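Local structure of fiber protein (Human adenovirus 16, 3CNC) at residues Cys40-Gly45 / Pro49-Thr54; Asn78-Phe81 / Thr87-Val90; Asn91-Asn96 / Thr102-Leu107; Gly33-Ala38 / Thr69-Ser74. The protein probably attaches the virus to host cells, its trimeric fiber knob associating with the receptor CD46. One frame throughout, in Å; residues are numbered along the deposited sequence.

Contact 1. Residues Cys40-Gly45 / Pro49-Thr54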
loop_
_atom_site.group_PDB
_atom_site.type_symbol
_atom_site.label_atom_id
_atom_site.label_comp_id
_atom_site.label_asym_id
_atom_site.label_seq_id
_atom_site.Cartn_x
_atom_site.Cartn_y
_atom_site.Cartn_z
ATOM N N CYS A 40 24.551 3.513 -1.999
ATOM C CA CYS A 40 24.346 2.566 -0.922
ATOM C C CYS A 40 25.308 1.369 -0.915
ATOM O O CYS A 40 25.670 0.846 -1.969
ATOM C CB CYS A 40 22.888 2.099 -1.021
ATOM S SG CYS A 40 22.251 1.069 0.290
ATOM N N VAL A 41 25.704 0.934 0.281
ATOM C CA VAL A 41 26.610 -0.203 0.435
ATOM C C VAL A 41 25.900 -1.440 0.978
ATOM O O VAL A 41 25.391 -1.442 2.101
ATOM C CB VAL A 41 27.785 0.129 1.382
ATOM C CG1 VAL A 41 28.708 -1.069 1.492
ATOM C CG2 VAL A 41 28.549 1.339 0.867
ATOM N N ILE A 42 25.888 -2.498 0.180
ATOM C CA ILE A 42 25.241 -3.741 0.561
ATOM C C ILE A 42 26.240 -4.822 0.967
ATOM O O ILE A 42 25.896 -5.730 1.738
ATOM C CB ILE A 42 24.340 -4.265 -0.603
ATOM C CG1 ILE A 42 22.881 -3.944 -0.303
ATOM C CG2 ILE A 42 24.489 -5.759 -0.783
ATOM C CD1 ILE A 42 22.622 -2.487 -0.047
ATOM N N LYS A 43 27.470 -4.732 0.463
ATOM C CA LYS A 43 28.484 -5.733 0.795
ATOM C C LYS A 43 29.106 -5.518 2.172
ATOM O O LYS A 43 29.508 -4.399 2.518
ATOM C CB LYS A 43 29.600 -5.758 -0.255
ATOM C CG LYS A 43 30.591 -6.896 -0.036
ATOM C CD LYS A 43 31.804 -6.791 -0.943
ATOM C CE LYS A 43 32.833 -7.860 -0.597
ATOM N NZ LYS A 43 34.107 -7.671 -1.347
ATOM N N GLU A 44 29.190 -6.610 2.931
ATOM C CA GLU A 44 29.752 -6.626 4.285
ATOM C C GLU A 44 31.121 -5.962 4.390
ATOM O O GLU A 44 32.038 -6.296 3.641
ATOM C CB GLU A 44 29.873 -8.071 4.774
ATOM C CG GLU A 44 28.551 -8.801 4.935
ATOM C CD GLU A 44 27.797 -8.367 6.176
ATOM O OE1 GLU A 44 28.353 -8.521 7.284
ATOM O OE2 GLU A 44 26.653 -7.875 6.043
ATOM N N GLY A 45 31.255 -5.029 5.326
ATOM C CA GLY A 45 32.527 -4.355 5.516
ATOM C C GLY A 45 32.840 -3.237 4.539
ATOM O O GLY A 45 33.592 -2.320 4.872
ATOM N N PRO A 49 29.949 2.829 -2.181
ATOM C CA PRO A 49 28.673 2.473 -2.810
ATOM C C PRO A 49 28.795 1.359 -3.827
ATOM O O PRO A 49 29.620 1.436 -4.737
ATOM C CB PRO A 49 28.231 3.779 -3.458
ATOM C CG PRO A 49 28.704 4.792 -2.477
ATOM C CD PRO A 49 30.110 4.293 -2.117
ATOM N N ASP A 50 27.969 0.330 -3.677
ATOM C CA ASP A 50 27.983 -0.782 -4.618
ATOM C C ASP A 50 26.584 -1.043 -5.194
ATOM O O ASP A 50 26.340 -2.067 -5.832
ATOM C CB ASP A 50 28.550 -2.039 -3.947
ATOM C CG ASP A 50 27.667 -2.564 -2.844
ATOM O OD1 ASP A 50 26.914 -1.765 -2.244
ATOM O OD2 ASP A 50 27.740 -3.780 -2.566
ATOM N N CYS A 51 25.666 -0.110 -4.956
ATOM C CA CYS A 51 24.302 -0.210 -5.484
ATOM C C CYS A 51 23.524 1.098 -5.306
ATOM O O CYS A 51 23.914 1.976 -4.528
ATOM C CB CYS A 51 23.538 -1.371 -4.844
ATOM S SG CYS A 51 23.189 -1.173 -3.105
ATOM N N LYS A 52 22.428 1.224 -6.048
ATOM C CA LYS A 52 21.598 2.423 -6.010
ATOM C C LYS A 52 20.323 2.204 -5.203
ATOM O O LYS A 52 19.514 1.338 -5.528
ATOM C CB LYS A 52 21.240 2.845 -7.433
ATOM C CG LYS A 52 22.446 3.114 -8.303
ATOM C CD LYS A 52 22.078 3.096 -9.776
ATOM C CE LYS A 52 23.296 3.387 -10.652
ATOM N NZ LYS A 52 22.991 3.219 -12.106
ATOM N N LEU A 53 20.161 2.997 -4.148
ATOM C CA LEU A 53 18.993 2.910 -3.282
ATOM C C LEU A 53 18.030 4.058 -3.536
ATOM O O LEU A 53 18.405 5.229 -3.430
ATOM C CB LEU A 53 19.408 2.964 -1.813
ATOM C CG LEU A 53 18.234 3.133 -0.832
ATOM C CD1 LEU A 53 17.448 1.835 -0.754
ATOM C CD2 LEU A 53 18.756 3.513 0.536
ATOM N N THR A 54 16.793 3.725 -3.889
ATOM C CA THR A 54 15.779 4.756 -4.095
ATOM C C THR A 54 14.806 4.640 -2.924
ATOM O O THR A 54 14.189 3.598 -2.707
ATOM C CB THR A 54 15.008 4.561 -5.402
ATOM O OG1 THR A 54 15.920 4.635 -6.500
ATOM C CG2 THR A 54 13.962 5.661 -5.570
#
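The carboxylate of Asp50 is the one flat side-chain group across which 40-45 and 49-54 meet, and both of its oxygens take backbone N-H groups. OD1 uses its syn lone pair, on the side of the other oxygen, to receive Ile42 N at 2.7 Å in a fairly straight bond (160° at the hydrogen). OD2 takes Lys43 N in a weaker, bent one. A short acidic side chain suits this place: with chi1 at 66°, CG lies between the backbone N and carbonyl carbon, and the carboxylate is turned across toward the backbone N-H groups of Ile42 and Lys43. One cost is that OD1 also comes within 2.9 Å of Cys40 O, another acceptor. Next to it the cysteine side chains pack. Ile42 CD1 lies 3.4 Å from Cys51 SG, and Cys40 CB rests 3.7 Å from Leu53 CB. The two cysteine SG atoms are 4.2 Å apart, too far for a disulfide; both side chains are small enough for this buried place. Cys40 N binds Cys51 O at 3.0 Å, while Cys40 O receives Asp50 N and, weakly, Cys51 N. Two residues thus face one, a classic beta bulge where strand 51-60 begins in the knob domain.

Contact 2. Residues Asn78-Phe81 / Thr87-Val90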
loop_
_atom_site.group_PDB
_atom_site.type_symbol
_atom_site.label_atom_id
_atom_site.label_comp_id
_atom_site.label_asym_id
_atom_site.label_seq_id
_atom_site.Cartn_x
_atom_site.Cartn_y
_atom_site.Cartn_z
ATOM N N ASN A 78 25.447 -7.586 -8.572
ATOM C CA ASN A 78 24.841 -8.151 -9.769
ATOM C C ASN A 78 25.129 -9.631 -9.986
ATOM O O ASN A 78 24.812 -10.198 -11.026
ATOM C CB ASN A 78 25.227 -7.308 -10.986
ATOM C CG ASN A 78 24.735 -5.863 -10.859
ATOM O OD1 ASN A 78 23.694 -5.606 -10.249
ATOM N ND2 ASN A 78 25.475 -4.922 -11.435
ATOM N N THR A 79 25.695 -10.264 -8.971
ATOM C CA THR A 79 26.004 -11.680 -9.044
ATOM C C THR A 79 25.236 -12.410 -7.957
ATOM O O THR A 79 24.969 -13.609 -8.067
ATOM C CB THR A 79 27.507 -11.921 -8.845
ATOM O OG1 THR A 79 28.222 -11.356 -9.947
ATOM C CG2 THR A 79 27.807 -13.403 -8.760
ATOM N N LEU A 80 24.873 -11.666 -6.915
ATOM C CA LEU A 80 24.150 -12.216 -5.779
ATOM C C LEU A 80 23.068 -13.223 -6.121
ATOM O O LEU A 80 22.851 -14.174 -5.368
ATOM C CB LEU A 80 23.529 -11.086 -4.957
ATOM C CG LEU A 80 24.483 -10.256 -4.103
ATOM C CD1 LEU A 80 23.762 -9.020 -3.606
ATOM C CD2 LEU A 80 25.003 -11.098 -2.939
ATOM N N PHE A 81 22.390 -13.034 -7.249
ATOM C CA PHE A 81 21.310 -13.939 -7.617
ATOM C C PHE A 81 21.677 -15.168 -8.437
ATOM O O PHE A 81 20.844 -15.717 -9.163
ATOM C CB PHE A 81 20.182 -13.155 -8.293
ATOM C CG PHE A 81 19.336 -12.355 -7.325
ATOM C CD1 PHE A 81 18.288 -11.567 -7.783
ATOM C CD2 PHE A 81 19.576 -12.408 -5.953
ATOM C CE1 PHE A 81 17.497 -10.847 -6.892
ATOM C CE2 PHE A 81 18.787 -11.687 -5.057
ATOM C CZ PHE A 81 17.747 -10.908 -5.528
ATOM N N THR A 87 19.922 -12.909 1.140
ATOM C CA THR A 87 19.279 -11.942 2.008
ATOM C C THR A 87 20.068 -10.661 1.899
ATOM O O THR A 87 21.261 -10.634 2.183
ATOM C CB THR A 87 19.255 -12.397 3.488
ATOM O OG1 THR A 87 18.417 -13.553 3.627
ATOM C CG2 THR A 87 18.706 -11.282 4.370
ATOM N N ILE A 88 19.391 -9.607 1.460
ATOM C CA ILE A 88 19.998 -8.295 1.306
ATOM C C ILE A 88 19.521 -7.380 2.433
ATOM O O ILE A 88 18.342 -7.367 2.786
ATOM C CB ILE A 88 19.610 -7.686 -0.042
ATOM C CG1 ILE A 88 20.048 -8.638 -1.156
ATOM C CG2 ILE A 88 20.223 -6.298 -0.193
ATOM C CD1 ILE A 88 19.477 -8.294 -2.495
ATOM N N ASP A 89 20.446 -6.614 2.995
ATOM C CA ASP A 89 20.115 -5.716 4.089
ATOM C C ASP A 89 20.542 -4.311 3.800
ATOM O O ASP A 89 21.610 -4.076 3.244
ATOM C CB ASP A 89 20.810 -6.144 5.384
ATOM C CG ASP A 89 20.154 -7.332 6.041
ATOM O OD1 ASP A 89 18.977 -7.222 6.433
ATOM O OD2 ASP A 89 20.819 -8.376 6.174
ATOM N N VAL A 90 19.695 -3.370 4.186
ATOM C CA VAL A 90 19.995 -1.965 4.043
ATOM C C VAL A 90 19.576 -1.424 5.397
ATOM O O VAL A 90 18.399 -1.460 5.754
ATOM C CB VAL A 90 19.168 -1.306 2.927
ATOM C CG1 VAL A 90 19.344 0.199 2.974
ATOM C CG2 VAL A 90 19.611 -1.842 1.573
#
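Ile88 points its side chain from strand 85-94 at Leu80 and Phe81, and the three meet only by apolar contact. The backbones stand well apart, with the CA atoms of Leu80 and Ile88 separated by 9.1 Å, so large side chains are needed to bridge the distance. Ile88 supplies the reach through its longer branch: CG1 is turned away from its own carbonyl carbon (chi1 -58°), and CD1 continues the chain in extended form (chi2 168°). The methyl at its end approaches the Phe81 ring obliquely, near the CE2-CZ bond: Ile88 CD1 lies 4.3 Å from Phe81 CE2 and 4.4 Å from Phe81 CZ. Leu80 comes to the same branch from a different direction. Its CB already points toward the strand, and its CD1 methyl lies 4.5 Å from Ile88 CG1, so it lies alongside the branch while the ring meets the end. These distances are those of loose van der Waals contact, and the buried area is correspondingly small. Branched and aromatic hydrocarbon groups suit such a gap, bridged by apolar contact alone. Around this contact, the Phe81 ring makes an edge-to-face contact with Tyr158 of strand 151-159 and touches Leu193 of strand 185-194. Ile88 also packs on Ile42 and Leu206. Its backbone pairs with Trp191 in the four-stranded sheet, where strand 85-94 is outermost within this chain; the side chains of Leu80 and Phe81 pack loop 78-81 against that sheet.

Contact 3. Residues Asn91-Asn96 / Thr102-Leu107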
loop_
_atom_site.group_PDB
_atom_site.type_symbol
_atom_site.label_atom_id
_atom_site.label_comp_id
_atom_site.label_asym_id
_atom_site.label_seq_id
_atom_site.Cartn_x
_atom_site.Cartn_y
_atom_site.Cartn_z
ATOM N N ASN A 91 20.544 -0.958 6.172
ATOM C CA ASN A 91 20.241 -0.438 7.493
ATOM C C ASN A 91 20.374 1.073 7.473
ATOM O O ASN A 91 21.293 1.612 6.859
ATOM C CB ASN A 91 21.197 -1.047 8.526
ATOM C CG ASN A 91 21.327 -2.559 8.375
ATOM O OD1 ASN A 91 20.327 -3.288 8.332
ATOM N ND2 ASN A 91 22.565 -3.036 8.296
ATOM N N LEU A 92 19.446 1.751 8.138
ATOM C CA LEU A 92 19.448 3.211 8.200
ATOM C C LEU A 92 19.394 3.695 9.649
ATOM O O LEU A 92 18.501 3.307 10.419
ATOM C CB LEU A 92 18.247 3.761 7.427
ATOM C CG LEU A 92 18.361 4.061 5.927
ATOM C CD1 LEU A 92 19.127 2.986 5.208
ATOM C CD2 LEU A 92 16.959 4.215 5.351
ATOM N N ALA A 93 20.359 4.531 10.022
ATOM C CA ALA A 93 20.415 5.078 11.373
ATOM C C ALA A 93 20.406 6.600 11.279
ATOM O O ALA A 93 21.170 7.186 10.513
ATOM C CB ALA A 93 21.676 4.585 12.089
ATOM N N PHE A 94 19.538 7.238 12.057
ATOM C CA PHE A 94 19.426 8.694 12.020
ATOM C C PHE A 94 19.733 9.311 13.385
ATOM O O PHE A 94 19.562 8.666 14.414
ATOM C CB PHE A 94 18.002 9.113 11.584
ATOM C CG PHE A 94 17.449 8.336 10.406
ATOM C CD1 PHE A 94 17.038 7.014 10.547
ATOM C CD2 PHE A 94 17.324 8.934 9.157
ATOM C CE1 PHE A 94 16.510 6.297 9.455
ATOM C CE2 PHE A 94 16.797 8.224 8.057
ATOM C CZ PHE A 94 16.392 6.907 8.209
ATOM N N ASP A 95 20.179 10.562 13.397
ATOM C CA ASP A 95 20.472 11.238 14.658
ATOM C C ASP A 95 19.179 11.883 15.192
ATOM O O ASP A 95 18.100 11.646 14.654
ATOM C CB ASP A 95 21.561 12.299 14.467
ATOM C CG ASP A 95 21.149 13.394 13.506
ATOM O OD1 ASP A 95 19.983 13.401 13.064
ATOM O OD2 ASP A 95 21.993 14.257 13.190
ATOM N N ASN A 96 19.285 12.699 16.235
ATOM C CA ASN A 96 18.104 13.331 16.819
ATOM C C ASN A 96 17.360 14.316 15.921
ATOM O O ASN A 96 16.281 14.783 16.287
ATOM C CB ASN A 96 18.458 14.010 18.146
ATOM C CG ASN A 96 19.543 15.055 17.999
ATOM O OD1 ASN A 96 20.077 15.544 18.990
ATOM N ND2 ASN A 96 19.870 15.409 16.760
ATOM N N THR A 102 25.891 8.333 8.323
ATOM C CA THR A 102 26.550 7.491 7.328
ATOM C C THR A 102 27.450 6.350 7.782
ATOM O O THR A 102 27.340 5.244 7.258
ATOM C CB THR A 102 27.329 8.356 6.316
ATOM O OG1 THR A 102 28.228 9.224 7.016
ATOM C CG2 THR A 102 26.361 9.208 5.493
ATOM N N TYR A 103 28.329 6.582 8.751
ATOM C CA TYR A 103 29.224 5.506 9.167
ATOM C C TYR A 103 28.485 4.338 9.806
ATOM O O TYR A 103 29.058 3.263 9.998
ATOM C CB TYR A 103 30.312 6.041 10.109
ATOM C CG TYR A 103 29.921 6.132 11.563
ATOM C CD1 TYR A 103 29.960 5.005 12.388
ATOM C CD2 TYR A 103 29.516 7.346 12.119
ATOM C CE1 TYR A 103 29.604 5.083 13.736
ATOM C CE2 TYR A 103 29.154 7.439 13.465
ATOM C CZ TYR A 103 29.200 6.303 14.269
ATOM O OH TYR A 103 28.847 6.393 15.600
ATOM N N LEU A 104 27.212 4.542 10.130
ATOM C CA LEU A 104 26.401 3.487 10.734
ATOM C C LEU A 104 25.384 2.924 9.747
ATOM O O LEU A 104 24.829 1.844 9.963
ATOM C CB LEU A 104 25.648 4.015 11.964
ATOM C CG LEU A 104 26.381 4.262 13.289
ATOM C CD1 LEU A 104 25.432 4.924 14.281
ATOM C CD2 LEU A 104 26.909 2.945 13.850
ATOM N N SER A 105 25.155 3.650 8.656
ATOM C CA SER A 105 24.160 3.243 7.663
ATOM C C SER A 105 24.690 2.704 6.340
ATOM O O SER A 105 25.798 3.033 5.913
ATOM C CB SER A 105 23.233 4.426 7.368
ATOM O OG SER A 105 22.886 5.099 8.571
ATOM N N SER A 106 23.879 1.874 5.690
ATOM C CA SER A 106 24.241 1.322 4.397
ATOM C C SER A 106 24.236 2.458 3.378
ATOM O O SER A 106 24.994 2.419 2.412
ATOM C CB SER A 106 23.241 0.259 3.965
ATOM O OG SER A 106 23.140 -0.764 4.931
ATOM N N LEU A 107 23.378 3.459 3.598
ATOM C CA LEU A 107 23.270 4.624 2.714
ATOM C C LEU A 107 24.396 5.610 3.034
ATOM O O LEU A 107 24.540 6.043 4.176
ATOM C CB LEU A 107 21.911 5.306 2.902
ATOM C CG LEU A 107 21.572 6.516 2.022
ATOM C CD1 LEU A 107 21.515 6.110 0.548
ATOM C CD2 LEU A 107 20.232 7.095 2.473
#
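Ser105 and Ser106 fasten a loop alongside strand 85-94, one of the two outermost strands of its sheet within the chain, and their hydroxyls take the part that carbonyl groups would play in ordinary strand pairing. Ser106 grips Asn91 twice. Its OG accepts Asn91 N at 2.9 Å in a nearly straight bond (168°), and its own N donates to Asn91 O, also at 2.9 Å and in the carbonyl plane. One residue back in the loop, Ser105 OG accepts the N of Ala93, two residues on in the strand, at 3.0 Å; this hydroxyl is also bonded to Ile101 O, so it ties the loop's start to the strand. In each serine OG is swung beside the backbone N, opposite the carbonyl carbon (chi1 -42° in Ser105), which brings the short side chain against the strand. Beside these polar bonds lie small apolar contacts: Ala93 CB meets Leu104 CB at 4.0 Å, where a bare methyl lets the loop come close, and Leu92 CD1 reaches Leu107 CB at 4.3 Å. The loop is itself turned back by Ser105 N bonding to Thr102 O. Leu92 also pairs with Met187 of strand 185-194, while Leu107 and Leu92 touch Leu53 and Leu55 of strand 51-60 in the facing sheet.

Contact 4. Residues Gly33-Ala38 / Thr69-Ser74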
loop_
_atom_site.group_PDB
_atom_site.type_symbol
_atom_site.label_atom_id
_atom_site.label_comp_id
_atom_site.label_asym_id
_atom_site.label_seq_id
_atom_site.Cartn_x
_atom_site.Cartn_y
_atom_site.Cartn_z
ATOM N N GLY A 33 16.101 11.213 -4.100
ATOM C CA GLY A 33 15.986 11.803 -5.421
ATOM C C GLY A 33 15.490 10.675 -6.314
ATOM O O GLY A 33 15.574 9.508 -5.920
ATOM N N ALA A 34 14.932 10.977 -7.478
ATOM C CA ALA A 34 14.506 9.893 -8.354
ATOM C C ALA A 34 15.800 9.392 -9.019
ATOM O O ALA A 34 16.787 10.141 -9.104
ATOM C CB ALA A 34 13.536 10.419 -9.399
ATOM N N LYS A 35 15.824 8.149 -9.480
ATOM C CA LYS A 35 17.033 7.603 -10.134
ATOM C C LYS A 35 18.394 8.125 -9.664
ATOM O O LYS A 35 19.104 8.811 -10.410
ATOM C CB LYS A 35 16.949 7.792 -11.654
ATOM C CG LYS A 35 16.281 6.646 -12.364
ATOM C CD LYS A 35 17.139 5.402 -12.292
ATOM C CE LYS A 35 16.406 4.169 -12.796
ATOM N NZ LYS A 35 15.875 4.373 -14.154
ATOM N N PRO A 36 18.783 7.804 -8.422
ATOM C CA PRO A 36 20.074 8.253 -7.881
ATOM C C PRO A 36 21.292 7.423 -8.342
ATOM O O PRO A 36 21.155 6.295 -8.828
ATOM C CB PRO A 36 19.864 8.139 -6.377
ATOM C CG PRO A 36 18.979 6.933 -6.280
ATOM C CD PRO A 36 17.957 7.192 -7.363
ATOM N N SER A 37 22.481 8.001 -8.182
ATOM C CA SER A 37 23.724 7.326 -8.534
ATOM C C SER A 37 24.012 6.373 -7.385
ATOM O O SER A 37 23.377 6.475 -6.335
ATOM C CB SER A 37 24.866 8.337 -8.652
ATOM O OG SER A 37 24.570 9.334 -9.615
ATOM N N ALA A 38 24.955 5.450 -7.569
ATOM C CA ALA A 38 25.287 4.510 -6.502
ATOM C C ALA A 38 25.452 5.332 -5.227
ATOM O O ALA A 38 26.275 6.252 -5.167
ATOM C CB ALA A 38 26.576 3.752 -6.835
ATOM N N THR A 69 13.199 0.988 -3.449
ATOM C CA THR A 69 13.673 0.108 -4.495
ATOM C C THR A 69 15.213 0.067 -4.550
ATOM O O THR A 69 15.893 1.055 -4.248
ATOM C CB THR A 69 13.118 0.564 -5.868
ATOM O OG1 THR A 69 13.061 -0.561 -6.745
ATOM C CG2 THR A 69 13.995 1.640 -6.479
ATOM N N LEU A 70 15.743 -1.090 -4.942
ATOM C CA LEU A 70 17.187 -1.304 -5.055
ATOM C C LEU A 70 17.640 -1.649 -6.480
ATOM O O LEU A 70 16.987 -2.431 -7.181
ATOM C CB LEU A 70 17.611 -2.458 -4.158
ATOM C CG LEU A 70 18.411 -2.229 -2.888
ATOM C CD1 LEU A 70 18.888 -3.597 -2.426
ATOM C CD2 LEU A 70 19.623 -1.316 -3.124
ATOM N N MET A 71 18.759 -1.074 -6.907
ATOM C CA MET A 71 19.308 -1.407 -8.221
ATOM C C MET A 71 20.810 -1.661 -8.096
ATOM O O MET A 71 21.562 -0.772 -7.696
ATOM C CB MET A 71 19.066 -0.294 -9.242
ATOM C CG MET A 71 19.456 -0.742 -10.649
ATOM S SD MET A 71 19.546 0.563 -11.888
ATOM C CE MET A 71 18.006 0.325 -12.726
ATOM N N GLY A 72 21.240 -2.878 -8.428
ATOM C CA GLY A 72 22.652 -3.230 -8.339
ATOM C C GLY A 72 23.586 -2.345 -9.157
ATOM O O GLY A 72 23.216 -1.849 -10.223
ATOM N N ALA A 73 24.802 -2.145 -8.657
ATOM C CA ALA A 73 25.787 -1.315 -9.346
ATOM C C ALA A 73 27.228 -1.853 -9.223
ATOM O O ALA A 73 28.196 -1.088 -9.174
ATOM C CB ALA A 73 25.709 0.108 -8.816
ATOM N N SER A 74 27.363 -3.173 -9.168
ATOM C CA SER A 74 28.674 -3.796 -9.060
ATOM C C SER A 74 28.578 -5.282 -9.350
ATOM O O SER A 74 27.510 -5.895 -9.203
ATOM C CB SER A 74 29.265 -3.598 -7.659
ATOM O OG SER A 74 28.673 -4.477 -6.718
#
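Lys35 reaches across to Met71 with the end of its aliphatic chain, while its charge goes to another subunit. From CB the chain turns at chi2 (-68°), so that CG and CD fold round rather than running straight out. It then extends to CE, the one atom of the chain to touch Met71, meeting Met71 CE at 4.2 Å. A second bend at chi4 (54°) leads to NZ, which forms a salt bridge with Glu149 OE1 of the second subunit and a weak hydrogen bond with Ala136 O of that subunit; the side chain also packs on Pro138 there. A lysine suits this place because its methylenes can pack while its ammonium group binds an acid. Met71 points its CB toward the loop, and a flexible thioether lets its methyl reach the lysine; CG lies opposite the backbone N (chi1 -172°) and the chain kinks at chi3, the two side chains running across each other at a slant. Further along, Ala38 CB touches Ala73 CB at 4.2 Å, two methyls small enough to let the two loops come together just past the end of strand 63-72. The Lys35-Met71 end belongs to the intersubunit face of the trimeric knob, for Met71 too packs on Glu149 of the second subunit.

Contacts 1 and 4 each set a loop against a strand of the same sheet, 51-60 or 63-72; these strands are neighbours, the two centres are about 9 Å apart, and contact 1 is nested within the loop closed by contact 4. Contacts 2 and 3 follow along the chain and share strand 85-94 of the other sheet, about 19 Å apart between centres. Contact 1 touches both: Ile42 packs on Ile88 and Val90, and Val41 N probably bonds to Ser106 O. Ile88 of contact 2 also packs on Leu70 of contact 4. Contacts 3 and 4 do not touch. Contacts 1 to 3 lie where loops and strands of the two sheets meet, and contact 4 lies at the face toward a second subunit.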